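Long-range contacts in calcium uptake protein 3, mitochondrial (Homo sapiens, PDB 6AGI), which senses calcium through its EF-hands and, as a disulfide-linked heterodimer with MICU1, regulates the mitochondrial calcium uniporter in the central nervous system and skeletal muscle: residues B[6-11]-B[150-155]; B[13-18]-B[92-97]; B[19-24]-B[45-50]; B[85-90]-B[208-213]. One frame throughout, in Å; residues are numbered along the deposited sequence.

Contact 1: residues B[6-11]-B[150-155]; sequences EDLDLY and RAMLRL
L8 and L153 carry this contact together with Y11, and the side-chain contacts are apolar. The side chains of L8 and L153 slide past each other in opposite directions, and their CA atoms are 6.3 Å apart. The CD2 branch of L8 does the reaching: it sits 4.0 Å from L153 CB and 3.9 Å from M152 CB, against the side of the helix where these two residues start their side chains. L153 replies with its own two methyls. Its CG is anti to the backbone N (chi1 177°), from where CD2 reaches to 3.6 Å from Y11 CB, and CD1 approaches L8 O at 3.9 Å. Y11 therefore touches L153 with the root of its side chain, while its ring meets R150 CG obliquely. The polar ends turn to partners beyond the two segments: Y11 OH makes a weak hydrogen bond to D146, and the R150 guanidinium bonds to I143 O. L153 also touches R20 of helix 14-22. The arrangement is a weakly bonded helical turn near the N-terminal end of the chain, packed on helix 147-158 through L8 and Y11 on L153, with M152 at the margin; that helix follows the exit helix 124-138 of EF-hand 1.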
loop_
_atom_site.group_PDB
_atom_site.type_symbol
_atom_site.label_atom_id
_atom_site.label_comp_id
_atom_site.label_asym_id
_atom_site.label_seq_id
_atom_site.Cartn_x
_atom_site.Cartn_y
_atom_site.Cartn_z
ATOM N N GLU B 6 -0.468 36.560 -6.647
ATOM C CA GLU B 6 -0.255 36.349 -5.218
ATOM C C GLU B 6 -1.568 36.422 -4.456
ATOM O O GLU B 6 -1.739 35.743 -3.437
ATOM C CB GLU B 6 0.732 37.377 -4.672
ATOM N N ASP B 7 -2.499 37.260 -4.931
ATOM C CA ASP B 7 -3.852 37.339 -4.393
ATOM C C ASP B 7 -4.453 35.956 -4.218
ATOM O O ASP B 7 -4.894 35.583 -3.124
ATOM C CB ASP B 7 -4.751 38.164 -5.325
ATOM C CG ASP B 7 -4.029 39.319 -5.977
ATOM O OD1 ASP B 7 -3.653 40.272 -5.265
ATOM O OD2 ASP B 7 -3.822 39.262 -7.210
ATOM N N LEU B 8 -4.453 35.175 -5.294
ATOM C CA LEU B 8 -5.253 33.962 -5.317
ATOM C C LEU B 8 -4.573 32.756 -4.668
ATOM O O LEU B 8 -5.244 31.743 -4.463
ATOM C CB LEU B 8 -5.658 33.633 -6.756
ATOM C CG LEU B 8 -7.030 34.186 -7.184
ATOM C CD1 LEU B 8 -7.159 35.661 -6.849
ATOM C CD2 LEU B 8 -7.263 33.977 -8.671
ATOM N N ASP B 9 -3.285 32.835 -4.314
ATOM C CA ASP B 9 -2.644 31.743 -3.579
ATOM C C ASP B 9 -3.295 31.529 -2.222
ATOM O O ASP B 9 -3.481 30.387 -1.785
ATOM C CB ASP B 9 -1.163 32.043 -3.383
ATOM C CG ASP B 9 -0.374 31.868 -4.634
ATOM O OD1 ASP B 9 -0.594 30.839 -5.327
ATOM O OD2 ASP B 9 0.448 32.778 -4.922
ATOM N N LEU B 10 -3.620 32.621 -1.529
ATOM C CA LEU B 10 -4.210 32.529 -0.202
ATOM C C LEU B 10 -5.493 31.724 -0.218
ATOM O O LEU B 10 -5.878 31.159 0.810
ATOM C CB LEU B 10 -4.475 33.932 0.355
ATOM C CG LEU B 10 -3.255 34.818 0.612
ATOM C CD1 LEU B 10 -3.726 36.238 0.876
ATOM C CD2 LEU B 10 -2.396 34.289 1.776
ATOM N N TYR B 11 -6.144 31.641 -1.369
ATOM C CA TYR B 11 -7.349 30.851 -1.526
ATOM C C TYR B 11 -7.081 29.426 -2.026
ATOM O O TYR B 11 -8.032 28.658 -2.174
ATOM C CB TYR B 11 -8.308 31.607 -2.454
ATOM C CG TYR B 11 -8.620 32.995 -1.925
ATOM C CD1 TYR B 11 -9.655 33.202 -1.015
ATOM C CD2 TYR B 11 -7.860 34.095 -2.308
ATOM C CE1 TYR B 11 -9.927 34.455 -0.516
ATOM C CE2 TYR B 11 -8.134 35.360 -1.814
ATOM C CZ TYR B 11 -9.164 35.534 -0.916
ATOM O OH TYR B 11 -9.437 36.795 -0.416
ATOM N N ARG B 150 -12.697 33.308 -5.038
ATOM C CA ARG B 150 -12.805 31.861 -5.201
ATOM C C ARG B 150 -13.263 31.487 -6.612
ATOM O O ARG B 150 -12.772 30.514 -7.202
ATOM C CB ARG B 150 -13.740 31.301 -4.139
ATOM C CG ARG B 150 -12.963 30.862 -2.940
ATOM C CD ARG B 150 -13.681 31.199 -1.660
ATOM N NE ARG B 150 -14.766 30.259 -1.443
ATOM C CZ ARG B 150 -15.846 30.512 -0.716
ATOM N NH1 ARG B 150 -16.000 31.682 -0.093
ATOM N NH2 ARG B 150 -16.767 29.571 -0.603
ATOM N N ALA B 151 -14.210 32.243 -7.160
ATOM C CA ALA B 151 -14.656 31.997 -8.523
ATOM C C ALA B 151 -13.523 32.236 -9.506
ATOM O O ALA B 151 -13.382 31.499 -10.487
ATOM C CB ALA B 151 -15.861 32.871 -8.854
ATOM N N MET B 152 -12.704 33.267 -9.271
ATOM C CA MET B 152 -11.588 33.508 -10.180
ATOM C C MET B 152 -10.583 32.366 -10.130
ATOM O O MET B 152 -10.080 31.929 -11.168
ATOM C CB MET B 152 -10.909 34.837 -9.849
ATOM C CG MET B 152 -10.417 35.621 -11.070
ATOM S SD MET B 152 -9.541 37.111 -10.535
ATOM C CE MET B 152 -10.757 37.891 -9.451
ATOM N N LEU B 153 -10.294 31.849 -8.939
ATOM C CA LEU B 153 -9.341 30.747 -8.859
ATOM C C LEU B 153 -9.937 29.480 -9.457
ATOM O O LEU B 153 -9.228 28.691 -10.099
ATOM C CB LEU B 153 -8.925 30.543 -7.399
ATOM C CG LEU B 153 -7.984 29.449 -6.842
ATOM C CD1 LEU B 153 -6.548 29.492 -7.350
ATOM C CD2 LEU B 153 -8.024 29.414 -5.337
ATOM N N ARG B 154 -11.250 29.292 -9.298
ATOM C CA ARG B 154 -11.934 28.166 -9.921
ATOM C C ARG B 154 -11.856 28.254 -11.430
ATOM O O ARG B 154 -11.576 27.260 -12.108
ATOM C CB ARG B 154 -13.382 28.148 -9.465
ATOM C CG ARG B 154 -14.191 26.937 -9.832
ATOM C CD ARG B 154 -15.544 26.983 -9.109
ATOM N NE ARG B 154 -15.365 27.305 -7.689
ATOM C CZ ARG B 154 -15.951 28.328 -7.062
ATOM N NH1 ARG B 154 -16.776 29.136 -7.724
ATOM N NH2 ARG B 154 -15.719 28.542 -5.767
ATOM N N LEU B 155 -12.072 29.449 -11.976
ATOM C CA LEU B 155 -11.883 29.652 -13.406
ATOM C C LEU B 155 -10.461 29.325 -13.824
ATOM O O LEU B 155 -10.241 28.598 -14.804
ATOM C CB LEU B 155 -12.232 31.090 -13.784
ATOM C CG LEU B 155 -12.034 31.358 -15.281
ATOM C CD1 LEU B 155 -13.172 30.807 -16.135
ATOM C CD2 LEU B 155 -11.883 32.839 -15.488
#

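Contact 2: residues B[13-18]-B[92-97]; sequences TSRERR and EYLFLL
R15 and R18, one helical turn apart, meet Y93, L94 and L97 with the aliphatic parts of their chains. The short helical segments 14-18 and 92-97 are 11.5 Å apart at the axes and cross at 109°, so long side chains must bridge them. In R15 the chain bends at chi2 (-95°), which turns CD away from a straight course. CD then rests 4.0 Å from L97 CD1 and 4.1 Å from L94 CD2, touching one methyl of each leucine. The R15 guanidinium meets L97 CD1 obliquely. R18 behaves differently: CG lies anti to the backbone N (chi1 -176°) and the chain runs extended from CG to NE. It crosses Y93 at about a right angle, with R18 CG 3.8 Å from Y93 OH. One water joins the two polar groups, accepting from R18 NE at 3.1 Å and lying 2.8 Å from Y93 OH, near the plane of both the guanidinium and the ring. Y93 offers R15 O its ring edge, while L97 CD1 of its own helix lies over one face, offset toward the rim. R18 sends its other nitrogens to the carbonyls of A41, T44 and D45, at the end of helix 35-43, a position likely to favour its positive charge. Helix 35-43 also packs on Y93 through F38 and on L97 through V42, while A319 and F318 of the second subunit touch L94 and L97.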
loop_
_atom_site.group_PDB
_atom_site.type_symbol
_atom_site.label_atom_id
_atom_site.label_comp_id
_atom_site.label_asym_id
_atom_site.label_seq_id
_atom_site.Cartn_x
_atom_site.Cartn_y
_atom_site.Cartn_z
ATOM N N THR B 13 -4.935 25.504 -2.433
ATOM C CA THR B 13 -4.165 24.369 -1.928
ATOM C C THR B 13 -2.728 24.421 -2.427
ATOM O O THR B 13 -2.409 25.137 -3.392
ATOM C CB THR B 13 -4.842 23.060 -2.344
ATOM O OG1 THR B 13 -6.108 22.974 -1.692
ATOM C CG2 THR B 13 -4.032 21.831 -2.010
ATOM N N SER B 14 -1.850 23.697 -1.710
ATOM C CA SER B 14 -0.474 23.445 -2.150
ATOM C C SER B 14 -0.404 23.075 -3.629
ATOM O O SER B 14 0.301 23.716 -4.412
ATOM C CB SER B 14 0.134 22.326 -1.306
ATOM O OG SER B 14 0.306 22.726 0.060
ATOM N N ARG B 15 -1.133 22.030 -4.029
ATOM C CA ARG B 15 -1.063 21.587 -5.424
ATOM C C ARG B 15 -1.510 22.690 -6.368
ATOM O O ARG B 15 -0.912 22.886 -7.428
ATOM C CB ARG B 15 -1.917 20.335 -5.653
ATOM C CG ARG B 15 -1.408 19.138 -4.933
ATOM C CD ARG B 15 -0.517 18.266 -5.807
ATOM N NE ARG B 15 0.332 17.348 -5.042
ATOM C CZ ARG B 15 -0.099 16.507 -4.095
ATOM N NH1 ARG B 15 -1.392 16.453 -3.750
ATOM N NH2 ARG B 15 0.777 15.711 -3.473
ATOM N N GLU B 16 -2.555 23.430 -5.990
ATOM C CA GLU B 16 -3.014 24.517 -6.843
ATOM C C GLU B 16 -1.990 25.646 -6.903
ATOM O O GLU B 16 -1.725 26.187 -7.988
ATOM C CB GLU B 16 -4.373 25.022 -6.349
ATOM C CG GLU B 16 -5.317 23.871 -6.019
ATOM C CD GLU B 16 -6.576 24.264 -5.256
ATOM O OE1 GLU B 16 -7.591 23.568 -5.496
ATOM O OE2 GLU B 16 -6.590 25.225 -4.461
ATOM N N ARG B 17 -1.346 25.971 -5.772
ATOM C CA ARG B 17 -0.291 26.977 -5.798
ATOM C C ARG B 17 0.864 26.564 -6.704
ATOM O O ARG B 17 1.411 27.396 -7.443
ATOM C CB ARG B 17 0.256 27.241 -4.393
ATOM C CG ARG B 17 -0.553 28.249 -3.565
ATOM C CD ARG B 17 -0.089 28.379 -2.121
ATOM N NE ARG B 17 -0.694 27.520 -1.106
ATOM C CZ ARG B 17 -0.006 26.772 -0.248
ATOM N NH1 ARG B 17 1.320 26.757 -0.306
ATOM N NH2 ARG B 17 -0.646 26.058 0.674
ATOM N N ARG B 18 1.243 25.271 -6.671
ATOM C CA ARG B 18 2.369 24.804 -7.478
ATOM C C ARG B 18 2.011 24.746 -8.955
ATOM O O ARG B 18 2.829 25.114 -9.816
ATOM C CB ARG B 18 2.831 23.439 -6.999
ATOM C CG ARG B 18 4.064 22.926 -7.742
ATOM C CD ARG B 18 4.916 21.975 -6.888
ATOM N NE ARG B 18 6.011 21.367 -7.639
ATOM C CZ ARG B 18 7.282 21.760 -7.519
ATOM N NH1 ARG B 18 7.572 22.755 -6.688
ATOM N NH2 ARG B 18 8.258 21.189 -8.236
ATOM N N GLU B 92 -5.421 17.579 -15.364
ATOM C CA GLU B 92 -4.549 16.754 -16.179
ATOM C C GLU B 92 -3.178 16.628 -15.514
ATOM O O GLU B 92 -2.569 15.547 -15.488
ATOM C CB GLU B 92 -4.519 17.438 -17.545
ATOM C CG GLU B 92 -4.282 16.696 -18.782
ATOM C CD GLU B 92 -4.996 17.406 -19.935
ATOM O OE1 GLU B 92 -6.242 17.306 -20.037
ATOM O OE2 GLU B 92 -4.316 18.159 -20.671
ATOM N N TYR B 93 -2.691 17.740 -14.961
ATOM C CA TYR B 93 -1.523 17.763 -14.092
ATOM C C TYR B 93 -1.647 16.745 -12.967
ATOM O O TYR B 93 -0.715 15.969 -12.706
ATOM C CB TYR B 93 -1.397 19.169 -13.523
ATOM C CG TYR B 93 -0.363 19.372 -12.451
ATOM C CD1 TYR B 93 0.938 18.885 -12.575
ATOM C CD2 TYR B 93 -0.721 19.982 -11.262
ATOM C CE1 TYR B 93 1.870 19.096 -11.559
ATOM C CE2 TYR B 93 0.180 20.176 -10.265
ATOM C CZ TYR B 93 1.472 19.743 -10.404
ATOM O OH TYR B 93 2.325 19.975 -9.348
ATOM N N LEU B 94 -2.773 16.796 -12.238
ATOM C CA LEU B 94 -3.026 15.848 -11.150
ATOM C C LEU B 94 -2.966 14.408 -11.648
ATOM O O LEU B 94 -2.313 13.555 -11.036
ATOM C CB LEU B 94 -4.373 16.160 -10.503
ATOM C CG LEU B 94 -4.453 17.424 -9.648
ATOM C CD1 LEU B 94 -5.658 17.403 -8.697
ATOM C CD2 LEU B 94 -3.116 17.592 -8.862
ATOM N N PHE B 95 -3.665 14.117 -12.749
ATOM C CA PHE B 95 -3.560 12.819 -13.415
ATOM C C PHE B 95 -2.101 12.393 -13.603
ATOM O O PHE B 95 -1.701 11.307 -13.162
ATOM C CB PHE B 95 -4.285 12.899 -14.757
ATOM C CG PHE B 95 -4.294 11.620 -15.557
ATOM C CD1 PHE B 95 -4.819 10.452 -15.029
ATOM C CD2 PHE B 95 -3.805 11.599 -16.859
ATOM C CE1 PHE B 95 -4.850 9.276 -15.792
ATOM C CE2 PHE B 95 -3.826 10.439 -17.610
ATOM C CZ PHE B 95 -4.351 9.283 -17.082
ATOM N N LEU B 96 -1.283 13.256 -14.233
ATOM C CA LEU B 96 0.104 12.890 -14.522
ATOM C C LEU B 96 0.915 12.631 -13.247
ATOM O O LEU B 96 1.638 11.616 -13.155
ATOM C CB LEU B 96 0.743 13.999 -15.345
ATOM C CG LEU B 96 0.067 14.261 -16.685
ATOM C CD1 LEU B 96 0.576 15.547 -17.372
ATOM C CD2 LEU B 96 0.327 13.030 -17.556
ATOM N N LEU B 97 0.788 13.519 -12.246
ATOM C CA LEU B 97 1.396 13.271 -10.941
ATOM C C LEU B 97 0.992 11.936 -10.367
ATOM O O LEU B 97 1.814 11.233 -9.749
ATOM C CB LEU B 97 1.035 14.349 -9.926
ATOM C CG LEU B 97 1.639 15.710 -10.117
ATOM C CD1 LEU B 97 1.080 16.646 -9.060
ATOM C CD2 LEU B 97 3.124 15.495 -9.990
HETATM O O HOH W 1 4.898 18.851 -9.026
#

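Contact 3: residues B[19-24]-B[45-50]; sequences FRLFAS and DEPKVA
F22 and L21, adjacent at the end of helix 14-22, receive the ring of P47 from the loop that follows helix 35-43. The F22 side chain can be followed outward from the backbone. From CB, chi1 of -80° places CG anti to the carbonyl carbon and beside the backbone N, and the ring extends toward the loop although the CB bond itself does not. F22 CD1 lies 4.0 Å from P47 CG. Next, F22 CE1 comes to 4.0 Å from P47 N. The tip, F22 CZ, is 3.8 Å from D45 O, which meets the ring at its edge, and CE2 is also near that oxygen. P47 CD stands over one face, 4.1 Å from the F22 ring centroid and 20° off the normal, offset toward the rim: a CH-pi contact. L21 adds a second apolar surface, its CG 3.6 Å from P47 CD. Exchanging F22 for an alanine would probably leave P47 CD without its aromatic face and open a gap beside the D45 carbonyl. M33, L40 and A41 also touch the phenylalanine, which places the ring between helix 35-43 and the loop leading to strand 54-55. What results is a proline-aromatic CH-pi pair at the surface, laying this loop against the last turn of helix 14-22, just ahead of strand 25-27 of the three-stranded mixed sheet.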
loop_
_atom_site.group_PDB
_atom_site.type_symbol
_atom_site.label_atom_id
_atom_site.label_comp_id
_atom_site.label_asym_id
_atom_site.label_seq_id
_atom_site.Cartn_x
_atom_site.Cartn_y
_atom_site.Cartn_z
ATOM N N PHE B 19 0.812 24.246 -9.273
ATOM C CA PHE B 19 0.334 24.313 -10.646
ATOM C C PHE B 19 0.462 25.732 -11.166
ATOM O O PHE B 19 1.048 25.974 -12.232
ATOM C CB PHE B 19 -1.122 23.885 -10.747
ATOM C CG PHE B 19 -1.640 23.944 -12.144
ATOM C CD1 PHE B 19 -1.089 23.162 -13.131
ATOM C CD2 PHE B 19 -2.597 24.891 -12.495
ATOM C CE1 PHE B 19 -1.558 23.230 -14.439
ATOM C CE2 PHE B 19 -3.063 24.986 -13.789
ATOM C CZ PHE B 19 -2.545 24.151 -14.781
ATOM N N ARG B 20 -0.068 26.692 -10.398
ATOM C CA ARG B 20 -0.012 28.081 -10.827
ATOM C C ARG B 20 1.426 28.576 -10.935
ATOM O O ARG B 20 1.739 29.384 -11.818
ATOM C CB ARG B 20 -0.806 28.950 -9.865
ATOM C CG ARG B 20 -2.312 28.708 -9.894
ATOM C CD ARG B 20 -2.965 29.542 -8.820
ATOM N NE ARG B 20 -2.155 30.727 -8.597
ATOM C CZ ARG B 20 -2.577 31.965 -8.764
ATOM N NH1 ARG B 20 -3.807 32.186 -9.186
ATOM N NH2 ARG B 20 -1.754 32.972 -8.529
ATOM N N LEU B 21 2.314 28.108 -10.055
ATOM C CA LEU B 21 3.693 28.577 -10.104
ATOM C C LEU B 21 4.369 28.172 -11.404
ATOM O O LEU B 21 5.077 28.977 -12.026
ATOM C CB LEU B 21 4.474 28.017 -8.919
ATOM C CG LEU B 21 5.946 28.393 -8.831
ATOM C CD1 LEU B 21 6.073 29.878 -8.524
ATOM C CD2 LEU B 21 6.599 27.589 -7.763
ATOM N N PHE B 22 4.164 26.924 -11.834
ATOM C CA PHE B 22 4.830 26.442 -13.030
ATOM C C PHE B 22 4.067 26.705 -14.318
ATOM O O PHE B 22 4.657 26.585 -15.393
ATOM C CB PHE B 22 5.116 24.960 -12.891
ATOM C CG PHE B 22 6.327 24.666 -12.062
ATOM C CD1 PHE B 22 7.586 24.656 -12.641
ATOM C CD2 PHE B 22 6.220 24.392 -10.710
ATOM C CE1 PHE B 22 8.701 24.378 -11.895
ATOM C CE2 PHE B 22 7.349 24.103 -9.947
ATOM C CZ PHE B 22 8.585 24.101 -10.537
ATOM N N ALA B 23 2.788 27.060 -14.249
ATOM C CA ALA B 23 2.004 27.235 -15.464
ATOM C C ALA B 23 2.419 28.497 -16.211
ATOM O O ALA B 23 2.810 29.497 -15.606
ATOM C CB ALA B 23 0.511 27.277 -15.131
ATOM N N SER B 24 2.306 28.451 -17.546
ATOM C CA SER B 24 2.705 29.576 -18.383
ATOM C C SER B 24 1.685 29.970 -19.454
ATOM O O SER B 24 1.911 30.970 -20.144
ATOM C CB SER B 24 4.084 29.324 -19.035
ATOM O OG SER B 24 4.044 28.474 -20.171
ATOM N N ASP B 45 12.592 22.442 -8.363
ATOM C CA ASP B 45 11.994 22.941 -7.134
ATOM C C ASP B 45 11.172 24.192 -7.367
ATOM O O ASP B 45 10.002 24.244 -6.992
ATOM C CB ASP B 45 13.080 23.257 -6.093
ATOM C CG ASP B 45 13.375 22.086 -5.178
ATOM O OD1 ASP B 45 12.708 21.029 -5.320
ATOM O OD2 ASP B 45 14.230 22.251 -4.270
ATOM N N GLU B 46 11.739 25.189 -8.016
ATOM C CA GLU B 46 11.020 26.394 -8.373
ATOM C C GLU B 46 11.426 26.764 -9.784
ATOM O O GLU B 46 12.501 26.369 -10.250
ATOM C CB GLU B 46 11.374 27.549 -7.421
ATOM C CG GLU B 46 12.888 27.846 -7.400
ATOM C CD GLU B 46 13.317 28.887 -6.369
ATOM O OE1 GLU B 46 12.449 29.377 -5.615
ATOM O OE2 GLU B 46 14.533 29.196 -6.295
ATOM N N PRO B 47 10.607 27.549 -10.479
ATOM C CA PRO B 47 11.040 28.049 -11.784
ATOM C C PRO B 47 12.280 28.903 -11.577
ATOM O O PRO B 47 12.583 29.335 -10.458
ATOM C CB PRO B 47 9.844 28.881 -12.276
ATOM C CG PRO B 47 8.656 28.353 -11.481
ATOM C CD PRO B 47 9.212 27.916 -10.160
ATOM N N LYS B 48 13.016 29.116 -12.669
ATOM C CA LYS B 48 14.214 29.949 -12.670
ATOM C C LYS B 48 13.919 31.365 -13.136
ATOM O O LYS B 48 14.425 32.320 -12.547
ATOM C CB LYS B 48 15.309 29.325 -13.539
ATOM C CG LYS B 48 16.199 28.329 -12.787
ATOM C CD LYS B 48 15.594 26.928 -12.739
ATOM C CE LYS B 48 16.573 25.925 -12.152
ATOM N NZ LYS B 48 16.067 24.531 -12.184
ATOM N N VAL B 49 13.049 31.515 -14.132
ATOM C CA VAL B 49 12.620 32.820 -14.622
ATOM C C VAL B 49 11.163 33.022 -14.214
ATOM O O VAL B 49 10.423 32.066 -13.947
ATOM C CB VAL B 49 12.793 32.940 -16.158
ATOM C CG1 VAL B 49 11.854 31.972 -16.881
ATOM C CG2 VAL B 49 12.576 34.374 -16.644
ATOM N N ALA B 50 10.756 34.296 -14.138
ATOM C CA ALA B 50 9.455 34.649 -13.573
ATOM C C ALA B 50 8.310 34.395 -14.557
ATOM O O ALA B 50 7.442 33.546 -14.312
ATOM C CB ALA B 50 9.468 36.112 -13.113
#

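Contact 4: residues B[85-90]-B[208-213]; sequences KGVISY and TDTTLL
V87 and T211 are joined by two hydrogen bonds that run in opposite directions. T211 N donates to V87 O at 3.1 Å with a nearly straight N-H...O angle of 168°, and it arrives in the carbonyl plane. In return V87 N gives its hydrogen to T211 OG1, also at 3.1 Å but more bent at 150°. The threonine torsion explains the second bond: chi1 of -80° sets OG1 beside the backbone N, on the side where V87 N lies. With an alanine in place of T211, V87 N would probably be left without its hydroxyl acceptor. Capping is the second kind of interaction. T210 is the N-cap of helix 211-217, and its OG1 accepts weakly from L213 N at 3.4 Å; its stronger partner is E92 of helix 90-101. Van der Waals contact is the third. V87 CG2 lies 3.8 Å from T210 CA and 4.0 Å from D209 O, while T210 CB approaches V87 O at 3.6 Å. Around these bonds L61 and L65 of helix 58-66 touch V87 and T211 respectively. The arrangement is that of a capped helix N-terminus: the first-turn amide of T211, which helices cannot satisfy from within, finds its acceptor in the extended loop that leads into helix 90-101.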
loop_
_atom_site.group_PDB
_atom_site.type_symbol
_atom_site.label_atom_id
_atom_site.label_comp_id
_atom_site.label_asym_id
_atom_site.label_seq_id
_atom_site.Cartn_x
_atom_site.Cartn_y
_atom_site.Cartn_z
ATOM N N LYS B 85 4.939 23.206 -27.321
ATOM C CA LYS B 85 3.781 23.176 -28.200
ATOM C C LYS B 85 2.665 22.259 -27.673
ATOM O O LYS B 85 2.310 21.277 -28.325
ATOM C CB LYS B 85 4.190 22.745 -29.611
ATOM C CG LYS B 85 5.211 23.660 -30.267
ATOM C CD LYS B 85 5.571 23.174 -31.662
ATOM C CE LYS B 85 6.163 21.775 -31.624
ATOM N NZ LYS B 85 7.403 21.718 -30.803
ATOM N N GLY B 86 2.107 22.582 -26.508
ATOM C CA GLY B 86 1.008 21.808 -25.932
ATOM C C GLY B 86 0.489 22.469 -24.672
ATOM O O GLY B 86 1.099 23.400 -24.136
ATOM N N VAL B 87 -0.640 21.951 -24.176
ATOM C CA VAL B 87 -1.290 22.513 -22.982
ATOM C C VAL B 87 -1.775 21.403 -22.062
ATOM O O VAL B 87 -2.353 20.404 -22.505
ATOM C CB VAL B 87 -2.473 23.465 -23.290
ATOM C CG1 VAL B 87 -1.970 24.757 -23.876
ATOM C CG2 VAL B 87 -3.525 22.816 -24.190
ATOM N N ILE B 88 -1.560 21.609 -20.766
ATOM C CA ILE B 88 -1.982 20.702 -19.704
ATOM C C ILE B 88 -2.766 21.492 -18.664
ATOM O O ILE B 88 -2.318 22.560 -18.224
ATOM C CB ILE B 88 -0.779 20.002 -19.052
ATOM C CG1 ILE B 88 0.029 19.267 -20.133
ATOM C CG2 ILE B 88 -1.245 19.145 -17.891
ATOM C CD1 ILE B 88 1.308 18.663 -19.636
ATOM N N SER B 89 -3.972 21.012 -18.344
ATOM C CA SER B 89 -4.811 21.658 -17.343
ATOM C C SER B 89 -4.410 21.175 -15.963
ATOM O O SER B 89 -3.592 20.261 -15.813
ATOM C CB SER B 89 -6.292 21.368 -17.572
ATOM O OG SER B 89 -6.558 19.968 -17.667
ATOM N N TYR B 90 -5.039 21.775 -14.948
ATOM C CA TYR B 90 -4.756 21.422 -13.559
ATOM C C TYR B 90 -5.121 19.962 -13.245
ATOM O O TYR B 90 -4.340 19.225 -12.607
ATOM C CB TYR B 90 -5.491 22.385 -12.636
ATOM C CG TYR B 90 -5.392 21.961 -11.194
ATOM C CD1 TYR B 90 -4.146 21.794 -10.591
ATOM C CD2 TYR B 90 -6.540 21.748 -10.423
ATOM C CE1 TYR B 90 -4.036 21.397 -9.286
ATOM C CE2 TYR B 90 -6.438 21.355 -9.099
ATOM C CZ TYR B 90 -5.180 21.179 -8.537
ATOM O OH TYR B 90 -5.059 20.798 -7.220
ATOM N N THR B 208 -12.465 23.037 -23.256
ATOM C CA THR B 208 -11.245 23.348 -23.992
ATOM C C THR B 208 -10.394 22.101 -24.242
ATOM O O THR B 208 -10.010 21.391 -23.308
ATOM C CB THR B 208 -10.430 24.388 -23.226
ATOM O OG1 THR B 208 -11.010 25.680 -23.409
ATOM C CG2 THR B 208 -8.999 24.413 -23.713
ATOM N N ASP B 209 -10.057 21.864 -25.508
ATOM C CA ASP B 209 -9.229 20.717 -25.853
ATOM C C ASP B 209 -7.826 20.909 -25.295
ATOM O O ASP B 209 -7.367 22.030 -25.080
ATOM C CB ASP B 209 -9.152 20.548 -27.376
ATOM C CG ASP B 209 -10.245 19.659 -27.927
ATOM O OD1 ASP B 209 -11.170 19.311 -27.161
ATOM O OD2 ASP B 209 -10.194 19.342 -29.135
ATOM N N THR B 210 -7.154 19.799 -25.020
ATOM C CA THR B 210 -5.836 19.829 -24.414
ATOM C C THR B 210 -4.962 18.836 -25.160
ATOM O O THR B 210 -5.430 18.111 -26.050
ATOM C CB THR B 210 -5.862 19.495 -22.912
ATOM O OG1 THR B 210 -6.479 18.218 -22.700
ATOM C CG2 THR B 210 -6.582 20.574 -22.095
ATOM N N THR B 211 -3.667 18.825 -24.814
ATOM C CA THR B 211 -2.750 17.904 -25.481
ATOM C C THR B 211 -3.096 16.453 -25.181
ATOM O O THR B 211 -3.143 15.629 -26.095
ATOM C CB THR B 211 -1.301 18.235 -25.119
ATOM O OG1 THR B 211 -0.866 19.344 -25.920
ATOM C CG2 THR B 211 -0.366 17.010 -25.288
ATOM N N LEU B 212 -3.356 16.112 -23.915
ATOM C CA LEU B 212 -3.684 14.717 -23.629
ATOM C C LEU B 212 -5.031 14.338 -24.229
ATOM O O LEU B 212 -5.222 13.197 -24.667
ATOM C CB LEU B 212 -3.655 14.450 -22.125
ATOM C CG LEU B 212 -2.212 14.338 -21.642
ATOM C CD1 LEU B 212 -2.177 13.995 -20.165
ATOM C CD2 LEU B 212 -1.403 13.312 -22.489
ATOM N N LEU B 213 -5.956 15.292 -24.303
ATOM C CA LEU B 213 -7.270 15.012 -24.863
ATOM C C LEU B 213 -7.186 14.689 -26.366
ATOM O O LEU B 213 -7.783 13.709 -26.839
ATOM C CB LEU B 213 -8.152 16.220 -24.589
ATOM C CG LEU B 213 -9.548 16.073 -24.029
ATOM C CD1 LEU B 213 -9.528 15.201 -22.806
ATOM C CD2 LEU B 213 -10.053 17.480 -23.695
#

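Helix 14-22 connects the first three contacts: contact 1 touches it, and contacts 2 and 3 are built on it, with centres 13 Å apart. Y93 CD2 and F19 CD1, 3.7 Å apart, link contact 2 to contact 3, while R20 packs on L8 and L153 of contact 1. Contact 4 joins this group at several points, among them E92 OE1, 2.8 Å from T210 OG1, and F19 CZ, 3.4 Å from Y90 N. Contacts 1 and 4 do not touch; their nearest atoms are about 7 Å apart. Along the chain, contacts 2 and 3 nest inside the loop closed by contact 1. All four lie away from the calcium sites of EF-hands 1 and 3.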